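Local coordinates for protein condensin complex subunit 3 (Schizosaccharomyces pombe, PDB 5OQR) that serves as a regulatory subunit of the condensin complex, which is required to turn interphase chromatin into condensed, mitotic-like chromosomes, at residues E716-N720 against Y758-F763; I402-I406 against S464-L469; S135-L139 against D170-V175; V228-K232 against M249-W254; L570-L574 against L603-L608. All coordinates share one frame; numbering follows the deposited sequence.

In the fold
Five contacts sample a curved, all-helical HEAT-repeat solenoid, in chain order 3, 4, 2, 5 and 1. No two touch and none holds the same helices; the nearest atoms of contacts 1 and 5 are still about 11 Å apart. Contacts 2 and 4 are buried, contact 4 wholly apolar, contact 2 with a serine hydroxyl beside a thiol; contacts 1, 3 and 5 are partly exposed. Only contact 3 carries a salt bridge across, at the junction of two HEAT repeats; contact 4 lies inside one repeat. Contact 5 pairs two helices running the same way through stacked phenylalanines. Contact 1, its centre about 43 Å from that of the chain, uses CH-pi contacts where two helices run out.

Contact 1: E716-N720 against Y758-F763; sequences ESLPN and YESHGF
Leu718 lays its CD1 methyl over the middle of the Tyr758 ring, 3.5 Å from the Tyr758 centroid and 10° off the ring normal, a CH-pi contact made squarely on the face. Its CB also bears on the phenol, 3.4 Å from CE2 of Tyr758, and the two side chains cross at about a right angle. Tyr758 reaches this place because its CG is anti to the backbone N (chi1 163°). Pro719, next along, touches three aromatic residues. Its CG sits over a face of the imidazole, offset toward the rim and 4.2 Å from the His761 centroid, in a second CH-pi contact. Its CD passes CD2 of Tyr758 at 4.4 Å, and CA of Pro719 comes obliquely to CE2 of Phe763 at 3.9 Å.

Tyr758 stands on helix 745-759; the type I beta turn that follows, from Glu759 to Gly762 with positive phi at the glycine, places His761 and brings Phe763 back toward the same proline. There CB of His761 covers one face of the Phe763 ring and CE2 of Tyr758 meets its edge. Farther out, Arg727 of helix 725-736 donates to the carbonyl oxygens of Leu718 and Pro719 and makes a cation-pi interaction with Phe763, while Met730 and Ile731 pack on Leu718.

No hydrogen bond joins the two segments directly. Leu718 and Pro719, in HEAT repeat 9, are therefore joined to Tyr758 and the turn after it by aliphatic carbon against aromatic ring, with one neighbouring arginine serving both a pair of carbonyls and a ring.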
# COMPACT_ATOMS: atom_id res chain seq x y z
N GLU A 716 30.08 16.78 -16.75
CA GLU A 716 30.83 15.93 -17.67
C GLU A 716 29.95 15.25 -18.71
O GLU A 716 30.47 14.75 -19.71
CB GLU A 716 31.60 14.87 -16.88
CG GLU A 716 32.82 15.41 -16.16
CD GLU A 716 33.39 14.43 -15.16
OE1 GLU A 716 32.76 13.38 -14.93
OE2 GLU A 716 34.48 14.70 -14.61
N SER A 717 28.63 15.21 -18.50
CA SER A 717 27.72 14.55 -19.43
C SER A 717 26.96 15.52 -20.31
O SER A 717 26.38 15.09 -21.32
CB SER A 717 26.72 13.69 -18.65
OG SER A 717 25.65 14.47 -18.16
N LEU A 718 26.93 16.81 -19.98
CA LEU A 718 26.23 17.77 -20.81
C LEU A 718 26.70 17.77 -22.26
O LEU A 718 25.86 17.91 -23.16
CB LEU A 718 26.36 19.18 -20.21
CG LEU A 718 25.62 19.42 -18.89
CD1 LEU A 718 26.05 20.75 -18.30
CD2 LEU A 718 24.12 19.38 -19.08
N PRO A 719 28.00 17.63 -22.56
CA PRO A 719 28.41 17.58 -23.97
C PRO A 719 27.74 16.46 -24.75
O PRO A 719 27.33 16.67 -25.90
CB PRO A 719 29.93 17.38 -23.88
CG PRO A 719 30.30 17.93 -22.56
CD PRO A 719 29.16 17.64 -21.65
N ASN A 720 27.62 15.27 -24.16
CA ASN A 720 27.01 14.15 -24.87
C ASN A 720 25.50 14.28 -24.97
O ASN A 720 24.89 13.62 -25.82
CB ASN A 720 27.38 12.83 -24.17
CG ASN A 720 28.88 12.61 -24.12
OD1 ASN A 720 29.60 12.96 -25.05
ND2 ASN A 720 29.35 12.02 -23.03
N TYR A 758 33.07 22.74 -18.62
CA TYR A 758 31.89 22.68 -19.48
C TYR A 758 31.67 24.01 -20.18
O TYR A 758 31.31 24.04 -21.36
CB TYR A 758 30.66 22.30 -18.66
CG TYR A 758 29.37 22.62 -19.38
CD1 TYR A 758 28.61 23.72 -19.02
CD2 TYR A 758 28.93 21.85 -20.44
CE1 TYR A 758 27.45 24.03 -19.68
CE2 TYR A 758 27.77 22.15 -21.11
CZ TYR A 758 27.03 23.25 -20.73
OH TYR A 758 25.87 23.56 -21.39
N GLU A 759 31.86 25.12 -19.47
CA GLU A 759 31.69 26.43 -20.09
C GLU A 759 32.65 26.64 -21.25
O GLU A 759 32.31 27.31 -22.23
CB GLU A 759 31.88 27.53 -19.04
CG GLU A 759 30.85 27.52 -17.93
CD GLU A 759 29.52 28.13 -18.36
OE1 GLU A 759 28.77 28.60 -17.48
OE2 GLU A 759 29.24 28.14 -19.57
N SER A 760 33.85 26.06 -21.16
CA SER A 760 34.83 26.23 -22.23
C SER A 760 34.37 25.61 -23.54
O SER A 760 34.94 25.92 -24.59
CB SER A 760 36.17 25.62 -21.81
OG SER A 760 36.11 24.21 -21.80
N HIS A 761 33.36 24.75 -23.51
CA HIS A 761 32.81 24.22 -24.76
C HIS A 761 32.16 25.31 -25.59
O HIS A 761 32.09 25.20 -26.82
CB HIS A 761 31.81 23.10 -24.47
CG HIS A 761 32.42 21.74 -24.38
ND1 HIS A 761 33.09 21.29 -23.27
CD2 HIS A 761 32.45 20.73 -25.28
CE1 HIS A 761 33.51 20.06 -23.48
NE2 HIS A 761 33.14 19.69 -24.70
N GLY A 762 31.66 26.36 -24.95
CA GLY A 762 31.01 27.44 -25.66
C GLY A 762 29.68 27.06 -26.27
O GLY A 762 29.35 27.52 -27.37
N PHE A 763 28.90 26.23 -25.58
CA PHE A 763 27.59 25.87 -26.07
C PHE A 763 26.63 27.05 -25.95
O PHE A 763 26.77 27.90 -25.07
CB PHE A 763 27.04 24.67 -25.30
CG PHE A 763 27.74 23.37 -25.61
CD1 PHE A 763 27.96 22.98 -26.92
CD2 PHE A 763 28.18 22.54 -24.59
CE1 PHE A 763 28.60 21.80 -27.21
CE2 PHE A 763 28.82 21.35 -24.87
CZ PHE A 763 29.03 20.98 -26.18

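Contact 2: I402-I406 against S464-L469; sequences ISLHI and SYVQCL
Helices 402-406 and 464-469 approach to 9.7 Å between axes at a crossing angle of -49°, and their backbones come nearest at Ser403 and Cys468, whose CA atoms are 6.1 Å apart. Cys468 meets three residues of the other helix. Its CB faces the CD1 methyl of Ile406 at 3.4 Å, and the CG2 branch of Ile406 presses on the same carbon. Its sulfur, set beside its own backbone N (chi1 -70°), turns instead to Ser403, SG lying 3.7 Å from OG of Ser403, and to CG2 of Ile402 at 4.0 Å. Ile402 also meets Tyr465 from the rim: CD1 of Ile402 lies near the plane of the phenol, 3.8 Å from CE1 of Tyr465, while CD1 of Ile406 comes to the same ring obliquely.

Two hydroxyls are engaged elsewhere: Tyr465 OH bonds to the carbonyl of Leu392 in helix 378-394, and Ser464 OG to the carbonyl of Leu460 and to Lys505. Phe419 and Leu423 of helix 416-434 pack on Ile406. With no hydrogen bond between the segments, this buried crossing rests mainly on isoleucine methyls against the cysteine and the phenol ring, with the Ser403 hydroxyl beside the sulfur.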
# COMPACT_ATOMS: atom_id res chain seq x y z
N ILE A 402 1.18 -31.58 3.12
CA ILE A 402 2.44 -32.30 3.18
C ILE A 402 3.51 -31.46 3.86
O ILE A 402 4.27 -31.95 4.71
CB ILE A 402 2.88 -32.74 1.77
CG1 ILE A 402 2.01 -33.91 1.29
CG2 ILE A 402 4.36 -33.12 1.75
CD1 ILE A 402 2.27 -34.34 -0.14
N SER A 403 3.60 -30.18 3.50
CA SER A 403 4.67 -29.33 4.01
C SER A 403 4.56 -29.16 5.52
O SER A 403 5.54 -29.32 6.25
CB SER A 403 4.65 -27.98 3.31
OG SER A 403 4.65 -28.14 1.90
N LEU A 404 3.36 -28.82 6.00
CA LEU A 404 3.17 -28.64 7.44
C LEU A 404 3.40 -29.93 8.21
O LEU A 404 3.90 -29.90 9.34
CB LEU A 404 1.78 -28.09 7.71
CG LEU A 404 1.52 -26.66 7.22
CD1 LEU A 404 0.07 -26.28 7.47
CD2 LEU A 404 2.45 -25.66 7.89
N HIS A 405 3.03 -31.08 7.63
CA HIS A 405 3.29 -32.35 8.28
C HIS A 405 4.79 -32.59 8.44
O HIS A 405 5.26 -32.94 9.52
CB HIS A 405 2.66 -33.49 7.49
CG HIS A 405 1.22 -33.74 7.82
ND1 HIS A 405 0.18 -33.18 7.12
CD2 HIS A 405 0.66 -34.48 8.80
CE1 HIS A 405 -0.96 -33.57 7.64
NE2 HIS A 405 -0.70 -34.36 8.66
N ILE A 406 5.54 -32.41 7.36
CA ILE A 406 6.98 -32.64 7.40
C ILE A 406 7.68 -31.57 8.23
O ILE A 406 8.70 -31.84 8.87
CB ILE A 406 7.53 -32.73 5.97
CG1 ILE A 406 6.96 -33.96 5.27
CG2 ILE A 406 9.06 -32.76 5.98
CD1 ILE A 406 7.32 -34.10 3.81
N SER A 464 7.78 -34.77 -3.62
CA SER A 464 7.28 -33.76 -2.70
C SER A 464 7.79 -34.00 -1.29
O SER A 464 8.02 -33.04 -0.55
CB SER A 464 5.75 -33.75 -2.72
OG SER A 464 5.27 -33.41 -4.00
N TYR A 465 7.98 -35.26 -0.89
CA TYR A 465 8.58 -35.55 0.40
C TYR A 465 10.07 -35.22 0.39
O TYR A 465 10.61 -34.74 1.38
CB TYR A 465 8.37 -37.01 0.78
CG TYR A 465 6.96 -37.38 1.20
CD1 TYR A 465 5.87 -36.61 0.83
CD2 TYR A 465 6.73 -38.51 1.98
CE1 TYR A 465 4.59 -36.96 1.22
CE2 TYR A 465 5.46 -38.86 2.37
CZ TYR A 465 4.39 -38.09 1.99
OH TYR A 465 3.13 -38.44 2.39
N VAL A 466 10.74 -35.50 -0.73
CA VAL A 466 12.15 -35.15 -0.87
C VAL A 466 12.31 -33.64 -0.81
O VAL A 466 13.22 -33.12 -0.16
CB VAL A 466 12.72 -35.72 -2.18
CG1 VAL A 466 14.21 -35.45 -2.27
CG2 VAL A 466 12.45 -37.21 -2.27
N GLN A 467 11.43 -32.92 -1.50
CA GLN A 467 11.50 -31.46 -1.52
C GLN A 467 11.39 -30.89 -0.11
O GLN A 467 12.18 -30.03 0.29
CB GLN A 467 10.40 -30.91 -2.41
CG GLN A 467 10.50 -29.43 -2.71
CD GLN A 467 9.39 -28.95 -3.61
OE1 GLN A 467 8.62 -29.75 -4.14
NE2 GLN A 467 9.30 -27.64 -3.79
N CYS A 468 10.42 -31.37 0.67
CA CYS A 468 10.24 -30.87 2.03
C CYS A 468 11.38 -31.30 2.94
O CYS A 468 11.66 -30.62 3.94
CB CYS A 468 8.91 -31.35 2.60
SG CYS A 468 7.46 -30.60 1.84
N LEU A 469 12.04 -32.41 2.63
CA LEU A 469 13.16 -32.87 3.44
C LEU A 469 14.29 -31.85 3.42
O LEU A 469 14.74 -31.36 4.46
CB LEU A 469 13.65 -34.23 2.95
CG LEU A 469 15.01 -34.71 3.46
CD1 LEU A 469 15.06 -34.75 4.97
CD2 LEU A 469 15.34 -36.07 2.88

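Contact 3: S135-L139 against D170-V175; sequences SIVRL and DPSSEV
HEAT repeats 3 and 4 meet here: Arg138 and Leu139, near the start of helix 135-145, face the turn at Asp170 and the first residues of helix 173-182. The polar link is a salt bridge, NH1 of Arg138 lying 2.8 Å from OD2 of Asp170. Its hydrogen bond is weak, the N-H...O angle being 128°, although the carboxylate oxygen stands at the guanidinium edge and the two planes differ by only 25°. A bend at chi3 (-86°) turns the arginine toward the turn, and NE is held by the carbonyl of Glu134. NH1 of Arg138 also passes CD of Pro171 at 3.8 Å.

Asp170 probably has a second task. Its OD1, the oxygen not used in the salt bridge, accepts from the backbone N of Ser172 in what fits an Asx turn, although the modelled distance is too short to be relied on. Ser172 is the N-cap residue of helix 173-182, and its OG lies 4.1 Å from CB of Ser135.

Beside the charges the backbones come close, with CA of Leu139 4.7 Å from CA of Val175. Val175 uses both methyls: CG2 lies 3.6 Å from the carbonyl O of Ser135, and CG1 4.0 Å from CB of Arg138. Leu139 CD1 rests against Glu174, 3.8 Å from its OE1.

Arg176 returns to the turn with a bond to the carbonyl of Asp170. An arginine of one repeat paired with the turn aspartate of the next recalls the Asp-Arg ladder of HEAT-repeat solenoids.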
# COMPACT_ATOMS: atom_id res chain seq x y z
N SER A 135 -10.22 25.78 -5.32
CA SER A 135 -10.61 24.57 -4.60
C SER A 135 -11.70 24.85 -3.58
O SER A 135 -12.60 24.03 -3.38
CB SER A 135 -9.39 23.95 -3.92
OG SER A 135 -8.83 24.85 -2.97
N ILE A 136 -11.65 26.02 -2.93
CA ILE A 136 -12.62 26.34 -1.89
C ILE A 136 -14.03 26.40 -2.47
O ILE A 136 -15.00 25.98 -1.83
CB ILE A 136 -12.24 27.65 -1.19
CG1 ILE A 136 -12.25 28.82 -2.19
CG2 ILE A 136 -10.88 27.51 -0.52
CD1 ILE A 136 -11.89 30.16 -1.59
N VAL A 137 -14.16 26.91 -3.69
CA VAL A 137 -15.47 27.01 -4.32
C VAL A 137 -16.03 25.62 -4.59
O VAL A 137 -17.20 25.33 -4.32
CB VAL A 137 -15.39 27.84 -5.61
CG1 VAL A 137 -16.75 27.94 -6.29
CG2 VAL A 137 -14.84 29.23 -5.31
N ARG A 138 -15.20 24.73 -5.15
CA ARG A 138 -15.63 23.36 -5.41
C ARG A 138 -16.11 22.69 -4.13
O ARG A 138 -17.16 22.04 -4.11
CB ARG A 138 -14.49 22.57 -6.04
CG ARG A 138 -14.20 22.94 -7.48
CD ARG A 138 -12.98 22.19 -7.99
NE ARG A 138 -11.74 22.90 -7.66
CZ ARG A 138 -10.55 22.33 -7.54
NH1 ARG A 138 -10.41 21.02 -7.72
NH2 ARG A 138 -9.49 23.06 -7.24
N LEU A 139 -15.34 22.83 -3.05
CA LEU A 139 -15.71 22.22 -1.78
C LEU A 139 -17.15 22.56 -1.41
O LEU A 139 -17.99 21.67 -1.22
CB LEU A 139 -14.74 22.68 -0.69
CG LEU A 139 -14.61 21.80 0.56
CD1 LEU A 139 -13.50 22.34 1.45
CD2 LEU A 139 -15.91 21.69 1.34
N ASP A 170 -10.48 14.76 -8.54
CA ASP A 170 -10.20 16.09 -8.03
C ASP A 170 -8.83 16.11 -7.37
O ASP A 170 -8.53 15.23 -6.55
CB ASP A 170 -11.27 16.52 -7.02
CG ASP A 170 -11.09 17.95 -6.57
OD1 ASP A 170 -10.13 18.23 -5.82
OD2 ASP A 170 -11.92 18.80 -6.95
N PRO A 171 -7.97 17.09 -7.68
CA PRO A 171 -6.63 17.11 -7.08
C PRO A 171 -6.60 17.55 -5.62
O PRO A 171 -5.56 17.41 -4.98
CB PRO A 171 -5.86 18.10 -7.96
CG PRO A 171 -6.91 19.01 -8.49
CD PRO A 171 -8.14 18.17 -8.67
N SER A 172 -7.70 18.09 -5.09
CA SER A 172 -7.75 18.57 -3.72
C SER A 172 -8.37 17.50 -2.83
O SER A 172 -9.44 16.97 -3.14
CB SER A 172 -8.54 19.87 -3.63
OG SER A 172 -8.69 20.27 -2.28
N SER A 173 -7.71 17.21 -1.71
CA SER A 173 -8.21 16.18 -0.80
C SER A 173 -9.48 16.64 -0.09
O SER A 173 -10.43 15.87 0.05
CB SER A 173 -7.13 15.81 0.21
OG SER A 173 -6.66 16.95 0.90
N GLU A 174 -9.50 17.89 0.37
CA GLU A 174 -10.68 18.40 1.07
C GLU A 174 -11.92 18.32 0.18
O GLU A 174 -13.02 18.05 0.66
CB GLU A 174 -10.45 19.83 1.53
CG GLU A 174 -9.39 19.97 2.61
CD GLU A 174 -9.24 21.39 3.09
OE1 GLU A 174 -9.84 22.30 2.48
OE2 GLU A 174 -8.51 21.61 4.08
N VAL A 175 -11.75 18.57 -1.12
CA VAL A 175 -12.88 18.49 -2.04
C VAL A 175 -13.37 17.05 -2.13
O VAL A 175 -14.56 16.76 -1.94
CB VAL A 175 -12.51 19.05 -3.42
CG1 VAL A 175 -13.72 19.07 -4.34
CG2 VAL A 175 -11.92 20.45 -3.29

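Contact 4: V228-K232 against M249-W254; sequences VRILK and MLAYQW
Leu231 and Ile230 of helix 224-235 meet Trp254 and Met249 of helix 240-257 in a buried apolar contact inside HEAT repeat 5. These two successive helices run in roughly opposite directions, their segments at 136° with axes no closer than 12.5 Å, and long side chains bridge the distance. Leu231 reaches in with its CD2 methyl, 3.6 Å from CZ3 of Trp254 and 4.2 Å from CG of Leu250; leucine and indole lie alongside, pointing opposite ways. Ile230 offers CG2, the branch anti to its backbone N, to the methyl CE of Met249 at 3.9 Å. A bend at chi3 (68°) turns that methyl over a face of the Trp254 ring, off centre. With alanine in place of Leu231 the CD2 methyl is gone, and a gap between CZ3 of Trp254 and Leu250 would probably open.

Phe219 stacks on Trp254, and Tyr209 of helix 202-212 touches both Ile230 and Met249, enlarging the core. The helix carrying the tryptophan widens into a pi-type turn at 249-254: the carbonyl O of Met249 accepts from both Gln253 N and Trp254 N, the latter at 3.0 Å.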
# COMPACT_ATOMS: atom_id res chain seq x y z
N VAL A 228 -13.83 -8.55 2.19
CA VAL A 228 -12.45 -8.92 2.47
C VAL A 228 -11.50 -7.82 2.01
O VAL A 228 -10.52 -7.50 2.69
CB VAL A 228 -12.12 -10.27 1.81
CG1 VAL A 228 -10.65 -10.63 1.99
CG2 VAL A 228 -12.99 -11.36 2.40
N ARG A 229 -11.77 -7.23 0.85
CA ARG A 229 -10.90 -6.18 0.34
C ARG A 229 -10.91 -4.97 1.27
O ARG A 229 -9.88 -4.32 1.47
CB ARG A 229 -11.33 -5.78 -1.07
CG ARG A 229 -10.23 -5.11 -1.88
CD ARG A 229 -10.45 -5.25 -3.38
NE ARG A 229 -11.60 -4.47 -3.86
CZ ARG A 229 -12.74 -4.98 -4.30
NH1 ARG A 229 -12.94 -6.29 -4.36
NH2 ARG A 229 -13.71 -4.17 -4.71
N ILE A 230 -12.07 -4.68 1.87
CA ILE A 230 -12.15 -3.60 2.85
C ILE A 230 -11.21 -3.87 4.02
O ILE A 230 -10.32 -3.06 4.33
CB ILE A 230 -13.60 -3.43 3.34
CG1 ILE A 230 -14.49 -2.92 2.20
CG2 ILE A 230 -13.67 -2.46 4.52
CD1 ILE A 230 -15.96 -2.96 2.50
N LEU A 231 -11.40 -5.01 4.69
CA LEU A 231 -10.61 -5.30 5.88
C LEU A 231 -9.13 -5.41 5.56
O LEU A 231 -8.29 -4.98 6.35
CB LEU A 231 -11.12 -6.59 6.52
CG LEU A 231 -12.60 -6.62 6.89
CD1 LEU A 231 -12.98 -7.98 7.45
CD2 LEU A 231 -12.94 -5.52 7.88
N LYS A 232 -8.79 -5.98 4.40
CA LYS A 232 -7.39 -6.09 4.02
C LYS A 232 -6.73 -4.72 3.98
O LYS A 232 -5.63 -4.53 4.49
CB LYS A 232 -7.27 -6.79 2.67
CG LYS A 232 -5.84 -7.16 2.29
CD LYS A 232 -5.74 -7.63 0.85
CE LYS A 232 -5.93 -6.48 -0.13
NZ LYS A 232 -5.71 -6.90 -1.54
N MET A 249 -14.91 -0.22 13.14
CA MET A 249 -16.04 -0.63 12.31
C MET A 249 -16.21 -2.13 12.35
O MET A 249 -17.34 -2.64 12.36
CB MET A 249 -15.82 -0.16 10.88
CG MET A 249 -16.81 -0.72 9.86
SD MET A 249 -16.22 -0.55 8.17
CE MET A 249 -14.83 -1.67 8.18
N LEU A 250 -15.11 -2.87 12.37
CA LEU A 250 -15.17 -4.32 12.40
C LEU A 250 -15.61 -4.82 13.77
O LEU A 250 -16.37 -5.80 13.87
CB LEU A 250 -13.80 -4.89 12.02
CG LEU A 250 -13.56 -6.40 11.93
CD1 LEU A 250 -13.15 -6.97 13.28
CD2 LEU A 250 -14.77 -7.13 11.38
N ALA A 251 -15.18 -4.16 14.84
CA ALA A 251 -15.36 -4.66 16.19
C ALA A 251 -16.62 -4.15 16.88
O ALA A 251 -16.95 -4.65 17.96
CB ALA A 251 -14.14 -4.30 17.05
N TYR A 252 -17.33 -3.18 16.30
CA TYR A 252 -18.49 -2.62 16.97
C TYR A 252 -19.72 -2.58 16.07
O TYR A 252 -20.85 -2.71 16.56
CB TYR A 252 -18.18 -1.22 17.50
CG TYR A 252 -17.37 -1.22 18.78
CD1 TYR A 252 -17.90 -1.73 19.96
CD2 TYR A 252 -16.08 -0.71 18.81
CE1 TYR A 252 -17.17 -1.73 21.13
CE2 TYR A 252 -15.34 -0.71 19.97
CZ TYR A 252 -15.89 -1.22 21.13
OH TYR A 252 -15.16 -1.23 22.29
N GLN A 253 -19.53 -2.39 14.77
CA GLN A 253 -20.65 -2.39 13.84
C GLN A 253 -20.86 -3.77 13.21
O GLN A 253 -21.93 -4.36 13.33
CB GLN A 253 -20.45 -1.34 12.75
CG GLN A 253 -21.68 -1.15 11.86
CD GLN A 253 -21.34 -0.66 10.48
OE1 GLN A 253 -20.37 0.08 10.29
NE2 GLN A 253 -22.12 -1.07 9.49
N TRP A 254 -19.83 -4.28 12.53
CA TRP A 254 -19.98 -5.54 11.81
C TRP A 254 -20.30 -6.69 12.76
O TRP A 254 -21.13 -7.55 12.44
CB TRP A 254 -18.72 -5.83 11.00
CG TRP A 254 -18.59 -4.95 9.80
CD1 TRP A 254 -19.19 -3.74 9.60
CD2 TRP A 254 -17.81 -5.21 8.62
NE1 TRP A 254 -18.84 -3.23 8.38
CE2 TRP A 254 -17.99 -4.11 7.76
CE3 TRP A 254 -16.99 -6.26 8.22
CZ2 TRP A 254 -17.37 -4.03 6.52
CZ3 TRP A 254 -16.37 -6.18 6.99
CH2 TRP A 254 -16.57 -5.08 6.15

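Contact 5: L570-L574 against L603-L608; sequences LFEAL and LFLKPL
Phe571 and Phe604 form the aromatic part of this contact, an offset stack with centroids 4.5 Å apart and planes inclined by 24°. CE1 of Phe604 lies over one face of the Phe571 ring, displaced toward the rim. Both rings have CG anti to the carbonyl carbon (chi1 -74° in each), which carries them from their own helices into the space between.

Three aliphatic residues border the pair. At the edge of the Phe571 ring, CG of Leu603 lies close to the ring plane, 3.7 Å from CZ of Phe571. CG of Pro607 approaches obliquely, also 3.7 Å from Phe571 CE1. From the first helix CB of Leu570 meets Phe604 CE1 at 3.9 Å, again obliquely and with the side chains nearly perpendicular. A leucine in place of Phe571 would lose the ring stack, and Phe604, Leu603 and Pro607 would probably be left with a gap among them.

A purely aliphatic contact lies one turn further on, where CD2 of Leu574 touches CD2 of Leu608 at 3.7 Å. Ile590 of helix 580-597 packs on Leu574, Phe604 and Leu608, closing this part of the core.

The backbones suit such side-to-side packing. Segments 570-574 and 603-608 run in nearly the same direction, 8° apart, with axes 11.3 Å from each other; the second is kinked where Pro607 has no N-H for the preceding turn. Helix 580-597 comes between them in sequence. Near-parallel alignment of every second helix along a stack is characteristic of an alpha solenoid.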
# COMPACT_ATOMS: atom_id res chain seq x y z
N LEU A 570 20.09 -12.83 -15.78
CA LEU A 570 19.43 -11.83 -14.95
C LEU A 570 19.04 -10.60 -15.78
O LEU A 570 17.97 -10.02 -15.57
CB LEU A 570 20.33 -11.43 -13.78
CG LEU A 570 20.52 -12.47 -12.68
CD1 LEU A 570 21.62 -12.06 -11.73
CD2 LEU A 570 19.22 -12.69 -11.91
N PHE A 571 19.90 -10.19 -16.71
CA PHE A 571 19.54 -9.11 -17.62
C PHE A 571 18.39 -9.52 -18.53
O PHE A 571 17.39 -8.81 -18.64
CB PHE A 571 20.75 -8.71 -18.48
CG PHE A 571 21.79 -7.93 -17.74
CD1 PHE A 571 21.47 -6.76 -17.09
CD2 PHE A 571 23.10 -8.38 -17.70
CE1 PHE A 571 22.43 -6.04 -16.41
CE2 PHE A 571 24.07 -7.67 -17.02
CZ PHE A 571 23.73 -6.50 -16.38
N GLU A 572 18.52 -10.68 -19.18
CA GLU A 572 17.49 -11.13 -20.10
C GLU A 572 16.14 -11.24 -19.41
O GLU A 572 15.12 -10.80 -19.94
CB GLU A 572 17.90 -12.48 -20.70
CG GLU A 572 17.13 -12.88 -21.94
CD GLU A 572 17.67 -14.14 -22.58
OE1 GLU A 572 16.88 -14.90 -23.17
OE2 GLU A 572 18.90 -14.37 -22.48
N ALA A 573 16.12 -11.82 -18.20
CA ALA A 573 14.87 -11.94 -17.46
C ALA A 573 14.26 -10.57 -17.21
O ALA A 573 13.06 -10.37 -17.42
CB ALA A 573 15.12 -12.65 -16.13
N LEU A 574 15.07 -9.61 -16.76
CA LEU A 574 14.55 -8.30 -16.41
C LEU A 574 13.98 -7.56 -17.62
O LEU A 574 13.14 -6.68 -17.45
CB LEU A 574 15.66 -7.47 -15.76
CG LEU A 574 15.29 -6.07 -15.28
CD1 LEU A 574 13.99 -6.07 -14.49
CD2 LEU A 574 16.42 -5.50 -14.45
N LEU A 603 26.80 -2.42 -12.29
CA LEU A 603 26.38 -2.97 -13.57
C LEU A 603 24.86 -3.12 -13.64
O LEU A 603 24.27 -2.92 -14.71
CB LEU A 603 27.07 -4.32 -13.79
CG LEU A 603 26.83 -4.99 -15.15
CD1 LEU A 603 27.50 -4.21 -16.26
CD2 LEU A 603 27.30 -6.43 -15.13
N PHE A 604 24.22 -3.47 -12.53
CA PHE A 604 22.78 -3.70 -12.52
C PHE A 604 21.99 -2.46 -12.14
O PHE A 604 20.82 -2.34 -12.54
CB PHE A 604 22.43 -4.83 -11.55
CG PHE A 604 22.78 -6.19 -12.06
CD1 PHE A 604 22.02 -6.79 -13.05
CD2 PHE A 604 23.87 -6.88 -11.56
CE1 PHE A 604 22.34 -8.04 -13.53
CE2 PHE A 604 24.19 -8.13 -12.03
CZ PHE A 604 23.43 -8.72 -13.01
N LEU A 605 22.58 -1.54 -11.38
CA LEU A 605 21.83 -0.40 -10.87
C LEU A 605 21.21 0.41 -12.00
O LEU A 605 20.08 0.90 -11.87
CB LEU A 605 22.76 0.48 -10.03
CG LEU A 605 22.28 1.11 -8.72
CD1 LEU A 605 21.26 0.28 -7.97
CD2 LEU A 605 23.50 1.34 -7.84
N LYS A 606 21.92 0.55 -13.12
CA LYS A 606 21.38 1.34 -14.23
C LYS A 606 20.28 0.59 -14.97
O LYS A 606 19.19 1.15 -15.14
CB LYS A 606 22.51 1.79 -15.16
CG LYS A 606 22.07 2.64 -16.34
CD LYS A 606 22.96 2.40 -17.54
CE LYS A 606 22.52 3.24 -18.73
NZ LYS A 606 22.96 2.66 -20.02
N PRO A 607 20.49 -0.65 -15.43
CA PRO A 607 19.36 -1.39 -16.02
C PRO A 607 18.15 -1.50 -15.10
O PRO A 607 17.01 -1.51 -15.59
CB PRO A 607 19.97 -2.77 -16.30
CG PRO A 607 21.40 -2.50 -16.50
CD PRO A 607 21.75 -1.38 -15.58
N LEU A 608 18.36 -1.59 -13.79
CA LEU A 608 17.22 -1.66 -12.87
C LEU A 608 16.41 -0.38 -12.91
O LEU A 608 15.18 -0.41 -13.03
CB LEU A 608 17.72 -1.92 -11.44
CG LEU A 608 17.62 -3.33 -10.85
CD1 LEU A 608 17.94 -3.26 -9.37
CD2 LEU A 608 16.25 -3.95 -11.05